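Local coordinates for protein pectate lyase (Pectobacterium carotovorum, PDB 4U49) that catalyses the eliminative cleavage of (1->4)-alpha-D-galacturonan, depends on calcium, and probably also acts in endo fashion on highly methylated pectins, at residues A119-K131 with V135-S147. Residues are numbered along the deposited sequence; the frame is centred on the assembly and turned at random.
Sequences AASPECKAGAVIK and VDCGGITLGLSCS
The peptide group joining Lys-125 to Ala-126 lies with one face on the two methyls of Leu-142: CD1 stands almost directly over Lys-125 C at 3.6 Å, and CD2 lies on the same face, displaced to the N-H side of Ala-126 N (3.7 Å). These residues belong to the first coil of the parallel beta-helix characteristic of polysaccharide lyase family 3. From the other side of the peptide plane, Ala-128 N hydrogen-bonds to Lys-125 O, closing a type II turn. Asp-136 supplies a second flat group, whose OD1 takes Gly-138 N at 2.9 Å on its anti side, well out of the carboxylate plane, as an Asx turn; Asn-166 ND2 is a further partner of that oxygen.

Strands 128-131, 134-136 and 141-142 pair in parallel with strands of the next coil, and the loop 119-127, which leads into strand 128-131, lies across this end of the beta-helix. Leu-142 also touches Leu-167 and Val-156, linking that loop to the following coil. The loop is fastened by a disulfide, Cys-124 SG to Cys-137 SG, with chi3 at -89°, and by a nearly straight hydrogen bond (170°) from Ser-121 N to Asp-136 O, 2.9 Å long.

Val-135 fills the angle between loop and strand. With CG1 anti to the backbone N (chi1 167°), its two methyls divide the work: CG1 packs 3.4 Å from Cys-124 SG and also meets Ser-121, whereas CG2 reaches Ile-130 CG2 at 3.7 Å. At the 137-140 turn, Ala-120 CB rests against Ile-140 CG2 and touches Cys-137 O at 3.2 Å, the oxygen that accepts the hydrogen bond of Ile-140 N.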
ATOM      1  N   ALA A 119     -18.332   8.685 -14.363  1.00 50.27           N
ATOM      2  CA  ALA A 119     -17.972   8.976 -12.977  1.00 46.73           C
ATOM      3  C   ALA A 119     -16.460   9.178 -12.843  1.00 44.39           C
ATOM      4  O   ALA A 119     -15.996   9.959 -12.014  1.00 46.80           O
ATOM      5  CB  ALA A 119     -18.447   7.874 -12.071  1.00 44.13           C
ATOM      6  N   ALA A 120     -15.692   8.490 -13.682  1.00 42.88           N
ATOM      7  CA  ALA A 120     -14.234   8.571 -13.617  1.00 37.70           C
ATOM      8  C   ALA A 120     -13.753   9.838 -14.299  1.00 40.42           C
ATOM      9  O   ALA A 120     -14.321  10.252 -15.306  1.00 41.10           O
ATOM     10  CB  ALA A 120     -13.591   7.338 -14.261  1.00 35.07           C
ATOM     11  N   SER A 121     -12.719  10.459 -13.736  1.00 35.01           N
ATOM     12  CA  SER A 121     -12.075  11.615 -14.356  1.00 35.13           C
ATOM     13  C   SER A 121     -11.523  11.245 -15.726  1.00 33.10           C
ATOM     14  O   SER A 121     -11.014  10.142 -15.910  1.00 33.34           O
ATOM     15  CB  SER A 121     -10.947  12.155 -13.469  1.00 32.84           C
ATOM     16  OG  SER A 121     -10.096  13.038 -14.188  1.00 35.03           O
ATOM     17  N   PRO A 122     -11.634  12.164 -16.697  1.00 32.30           N
ATOM     18  CA  PRO A 122     -11.144  11.911 -18.057  1.00 32.68           C
ATOM     19  C   PRO A 122      -9.638  11.649 -18.108  1.00 30.83           C
ATOM     20  O   PRO A 122      -9.155  11.037 -19.060  1.00 30.93           O
ATOM     21  CB  PRO A 122     -11.502  13.202 -18.808  1.00 33.52           C
ATOM     22  CG  PRO A 122     -11.726  14.231 -17.746  1.00 37.40           C
ATOM     23  CD  PRO A 122     -12.288  13.478 -16.583  1.00 36.70           C
ATOM     24  N   GLU A 123      -8.910  12.099 -17.091  1.00 25.58           N
ATOM     25  CA  GLU A 123      -7.467  11.910 -17.063  1.00 27.50           C
ATOM     26  C   GLU A 123      -7.084  10.519 -16.559  1.00 25.96           C
ATOM     27  O   GLU A 123      -5.921  10.126 -16.640  1.00 22.39           O
ATOM     28  CB  GLU A 123      -6.804  12.989 -16.204  1.00 28.79           C
ATOM     29  CG  GLU A 123      -6.903  14.390 -16.800  1.00 28.51           C
ATOM     30  CD  GLU A 123      -6.023  15.401 -16.086  1.00 36.10           C
ATOM     31  OE1 GLU A 123      -4.828  15.104 -15.861  1.00 31.02           O
ATOM     32  OE2 GLU A 123      -6.529  16.493 -15.748  1.00 36.33           O
ATOM     33  N   CYS A 124      -8.062   9.777 -16.046  1.00 28.40           N
ATOM     34  CA  CYS A 124      -7.830   8.398 -15.618  1.00 22.19           C
ATOM     35  C   CYS A 124      -7.658   7.463 -16.806  1.00 23.44           C
ATOM     36  O   CYS A 124      -8.586   6.749 -17.184  1.00 22.33           O
ATOM     37  CB  CYS A 124      -8.979   7.898 -14.743  1.00 30.44           C
ATOM     38  SG  CYS A 124      -8.840   8.336 -13.006  1.00 39.03           S
ATOM     39  N   LYS A 125      -6.465   7.468 -17.389  1.00 20.81           N
ATOM     40  CA  LYS A 125      -6.164   6.604 -18.522  1.00 25.18           C
ATOM     41  C   LYS A 125      -4.871   5.839 -18.268  1.00 25.05           C
ATOM     42  O   LYS A 125      -4.008   6.305 -17.529  1.00 24.55           O
ATOM     43  CB  LYS A 125      -6.054   7.427 -19.807  1.00 26.70           C
ATOM     44  CG  LYS A 125      -7.357   8.071 -20.251  1.00 26.14           C
ATOM     45  CD  LYS A 125      -7.131   9.011 -21.426  1.00 32.31           C
ATOM     46  CE  LYS A 125      -8.443   9.374 -22.108  1.00 38.85           C
ATOM     47  NZ  LYS A 125      -9.441   9.940 -21.155  1.00 38.38           N
ATOM     48  N   ALA A 126      -4.741   4.663 -18.871  1.00 21.53           N
ATOM     49  CA  ALA A 126      -3.517   3.883 -18.735  1.00 21.97           C
ATOM     50  C   ALA A 126      -2.335   4.650 -19.319  1.00 24.23           C
ATOM     51  O   ALA A 126      -2.385   5.116 -20.456  1.00 22.86           O
ATOM     52  CB  ALA A 126      -3.663   2.529 -19.411  1.00 25.72           C
ATOM     53  N   GLY A 127      -1.279   4.796 -18.523  1.00 22.07           N
ATOM     54  CA  GLY A 127      -0.082   5.491 -18.958  1.00 22.83           C
ATOM     55  C   GLY A 127      -0.134   6.998 -18.769  1.00 25.79           C
ATOM     56  O   GLY A 127       0.784   7.708 -19.173  1.00 24.04           O
ATOM     57  N   ALA A 128      -1.204   7.484 -18.146  1.00 21.42           N
ATOM     58  CA  ALA A 128      -1.410   8.921 -17.979  1.00 25.61           C
ATOM     59  C   ALA A 128      -0.337   9.578 -17.117  1.00 23.23           C
ATOM     60  O   ALA A 128       0.219   8.958 -16.211  1.00 22.19           O
ATOM     61  CB  ALA A 128      -2.785   9.188 -17.379  1.00 23.27           C
ATOM     62  N   VAL A 129      -0.054  10.842 -17.418  1.00 19.47           N
ATOM     63  CA  VAL A 129       0.798  11.666 -16.573  1.00 22.49           C
ATOM     64  C   VAL A 129      -0.053  12.785 -15.987  1.00 24.61           C
ATOM     65  O   VAL A 129      -0.573  13.633 -16.712  1.00 24.14           O
ATOM     66  CB  VAL A 129       1.992  12.262 -17.343  1.00 28.53           C
ATOM     67  CG1 VAL A 129       2.793  13.186 -16.442  1.00 26.22           C
ATOM     68  CG2 VAL A 129       2.878  11.158 -17.892  1.00 22.78           C
ATOM     69  N   ILE A 130      -0.207  12.768 -14.669  1.00 19.99           N
ATOM     70  CA  ILE A 130      -1.098  13.691 -13.983  1.00 18.27           C
ATOM     71  C   ILE A 130      -0.292  14.655 -13.123  1.00 20.15           C
ATOM     72  O   ILE A 130       0.529  14.229 -12.311  1.00 21.57           O
ATOM     73  CB  ILE A 130      -2.110  12.930 -13.115  1.00 19.74           C
ATOM     74  CG1 ILE A 130      -2.924  11.965 -13.981  1.00 20.93           C
ATOM     75  CG2 ILE A 130      -3.018  13.893 -12.372  1.00 18.36           C
ATOM     76  CD1 ILE A 130      -3.710  10.950 -13.186  1.00 20.45           C
ATOM     77  N   LYS A 131      -0.524  15.952 -13.310  1.00 21.62           N
ATOM     78  CA  LYS A 131       0.289  16.977 -12.656  1.00 21.40           C
ATOM     79  C   LYS A 131      -0.528  17.974 -11.840  1.00 21.38           C
ATOM     80  O   LYS A 131      -1.549  18.483 -12.307  1.00 20.02           O
ATOM     81  CB  LYS A 131       1.107  17.750 -13.692  1.00 24.27           C
ATOM     82  CG  LYS A 131       1.536  16.943 -14.901  1.00 29.69           C
ATOM     83  CD  LYS A 131       2.145  17.852 -15.956  1.00 36.13           C
ATOM     84  CE  LYS A 131       1.924  17.304 -17.358  1.00 40.70           C
ATOM     85  NZ  LYS A 131       2.980  16.329 -17.747  1.00 43.42           N
ATOM     86  N   VAL A 135      -7.056  13.398  -8.947  1.00 18.59           N
ATOM     87  CA  VAL A 135      -7.882  12.728  -9.940  1.00 19.59           C
ATOM     88  C   VAL A 135      -8.579  11.499  -9.353  1.00 22.22           C
ATOM     89  O   VAL A 135      -7.939  10.642  -8.747  1.00 18.63           O
ATOM     90  CB  VAL A 135      -7.035  12.336 -11.163  1.00 23.15           C
ATOM     91  CG1 VAL A 135      -7.780  11.380 -12.046  1.00 25.65           C
ATOM     92  CG2 VAL A 135      -6.638  13.582 -11.946  1.00 20.82           C
ATOM     93  N   ASP A 136      -9.898  11.437  -9.530  1.00 19.10           N
ATOM     94  CA  ASP A 136     -10.724  10.352  -9.007  1.00 18.76           C
ATOM     95  C   ASP A 136     -11.091   9.390 -10.134  1.00 23.03           C
ATOM     96  O   ASP A 136     -11.852   9.741 -11.035  1.00 22.81           O
ATOM     97  CB  ASP A 136     -11.989  10.922  -8.348  1.00 20.76           C
ATOM     98  CG  ASP A 136     -12.765   9.888  -7.539  1.00 21.67           C
ATOM     99  OD1 ASP A 136     -12.595   8.674  -7.762  1.00 20.21           O
ATOM    100  OD2 ASP A 136     -13.569  10.303  -6.677  1.00 24.62           O
ATOM    101  N   CYS A 137     -10.554   8.175 -10.081  1.00 19.33           N
ATOM    102  CA  CYS A 137     -10.777   7.209 -11.153  1.00 21.70           C
ATOM    103  C   CYS A 137     -12.083   6.436 -10.995  1.00 17.02           C
ATOM    104  O   CYS A 137     -12.405   5.578 -11.817  1.00 18.37           O
ATOM    105  CB  CYS A 137      -9.601   6.237 -11.238  1.00 20.58           C
ATOM    106  SG  CYS A 137      -8.043   7.053 -11.643  1.00 20.65           S
ATOM    107  N   GLY A 138     -12.821   6.729  -9.929  1.00 19.81           N
ATOM    108  CA  GLY A 138     -14.158   6.188  -9.748  1.00 19.10           C
ATOM    109  C   GLY A 138     -14.254   4.675  -9.725  1.00 21.19           C
ATOM    110  O   GLY A 138     -15.314   4.112  -9.997  1.00 20.03           O
ATOM    111  N   GLY A 139     -13.146   4.016  -9.404  1.00 17.47           N
ATOM    112  CA  GLY A 139     -13.134   2.573  -9.260  1.00 17.85           C
ATOM    113  C   GLY A 139     -12.927   1.783 -10.539  1.00 22.24           C
ATOM    114  O   GLY A 139     -13.076   0.563 -10.536  1.00 23.14           O
ATOM    115  N   ILE A 140     -12.582   2.459 -11.633  1.00 19.61           N
ATOM    116  CA  ILE A 140     -12.355   1.745 -12.886  1.00 20.70           C
ATOM    117  C   ILE A 140     -11.063   0.948 -12.814  1.00 21.08           C
ATOM    118  O   ILE A 140     -10.263   1.121 -11.893  1.00 18.46           O
ATOM    119  CB  ILE A 140     -12.285   2.688 -14.107  1.00 24.31           C
ATOM    120  CG1 ILE A 140     -11.039   3.573 -14.037  1.00 20.37           C
ATOM    121  CG2 ILE A 140     -13.560   3.512 -14.226  1.00 23.97           C
ATOM    122  CD1 ILE A 140     -10.721   4.283 -15.335  1.00 27.63           C
ATOM    123  N   THR A 141     -10.872   0.072 -13.790  1.00 17.02           N
ATOM    124  CA  THR A 141      -9.661  -0.727 -13.875  1.00 19.41           C
ATOM    125  C   THR A 141      -8.776  -0.207 -14.998  1.00 20.26           C
ATOM    126  O   THR A 141      -9.253   0.049 -16.101  1.00 21.24           O
ATOM    127  CB  THR A 141      -9.980  -2.213 -14.115  1.00 22.63           C
ATOM    128  OG1 THR A 141     -10.773  -2.709 -13.031  1.00 21.49           O
ATOM    129  CG2 THR A 141      -8.697  -3.032 -14.226  1.00 21.59           C
ATOM    130  N   LEU A 142      -7.493  -0.032 -14.703  1.00 17.82           N
ATOM    131  CA  LEU A 142      -6.522   0.382 -15.708  1.00 18.31           C
ATOM    132  C   LEU A 142      -5.339  -0.570 -15.714  1.00 16.55           C
ATOM    133  O   LEU A 142      -5.034  -1.199 -14.703  1.00 18.49           O
ATOM    134  CB  LEU A 142      -6.033   1.806 -15.450  1.00 19.45           C
ATOM    135  CG  LEU A 142      -7.003   2.968 -15.653  1.00 19.48           C
ATOM    136  CD1 LEU A 142      -6.292   4.278 -15.330  1.00 19.90           C
ATOM    137  CD2 LEU A 142      -7.546   2.984 -17.074  1.00 20.35           C
ATOM    138  N   GLY A 143      -4.665  -0.665 -16.853  1.00 18.68           N
ATOM    139  CA  GLY A 143      -3.494  -1.508 -16.959  1.00 18.38           C
ATOM    140  C   GLY A 143      -2.835  -1.405 -18.317  1.00 19.65           C
ATOM    141  O   GLY A 143      -3.470  -1.023 -19.304  1.00 18.89           O
ATOM    142  N   LEU A 144      -1.550  -1.730 -18.360  1.00 18.42           N
ATOM    143  CA  LEU A 144      -0.827  -1.830 -19.619  1.00 19.92           C
ATOM    144  C   LEU A 144      -0.555  -3.304 -19.892  1.00 18.70           C
ATOM    145  O   LEU A 144      -1.466  -4.049 -20.252  1.00 22.61           O
ATOM    146  CB  LEU A 144       0.468  -1.017 -19.570  1.00 16.59           C
ATOM    147  CG  LEU A 144       0.270   0.492 -19.391  1.00 18.61           C
ATOM    148  CD1 LEU A 144       1.589   1.196 -19.103  1.00 18.73           C
ATOM    149  CD2 LEU A 144      -0.413   1.100 -20.612  1.00 21.62           C
ATOM    150  N   SER A 145       0.688  -3.731 -19.705  1.00 19.39           N
ATOM    151  CA  SER A 145       1.019  -5.148 -19.797  1.00 19.22           C
ATOM    152  C   SER A 145       1.898  -5.553 -18.616  1.00 22.38           C
ATOM    153  O   SER A 145       2.029  -4.802 -17.648  1.00 19.66           O
ATOM    154  CB  SER A 145       1.715  -5.456 -21.127  1.00 21.13           C
ATOM    155  OG  SER A 145       1.871  -6.851 -21.308  1.00 24.31           O
ATOM    156  N   CYS A 146       2.488  -6.742 -18.693  1.00 25.68           N
ATOM    157  CA  CYS A 146       3.454  -7.185 -17.693  1.00 23.34           C
ATOM    158  C   CYS A 146       4.482  -8.098 -18.344  1.00 28.39           C
ATOM    159  O   CYS A 146       4.176  -9.236 -18.701  1.00 28.26           O
ATOM    160  CB  CYS A 146       2.765  -7.903 -16.534  1.00 25.78           C
ATOM    161  SG  CYS A 146       3.896  -8.394 -15.203  1.00 24.43           S
ATOM    162  N   SER A 147       5.699  -7.588 -18.486  1.00 27.37           N
ATOM    163  CA  SER A 147       6.748  -8.262 -19.248  1.00 36.32           C
ATOM    164  C   SER A 147       7.173  -9.600 -18.655  1.00 44.30           C
ATOM    165  O   SER A 147       7.148 -10.624 -19.336  1.00 52.37           O
ATOM    166  CB  SER A 147       7.971  -7.350 -19.370  1.00 34.46           C
ATOM    167  OG  SER A 147       9.028  -8.003 -20.053  1.00 45.71           O
TER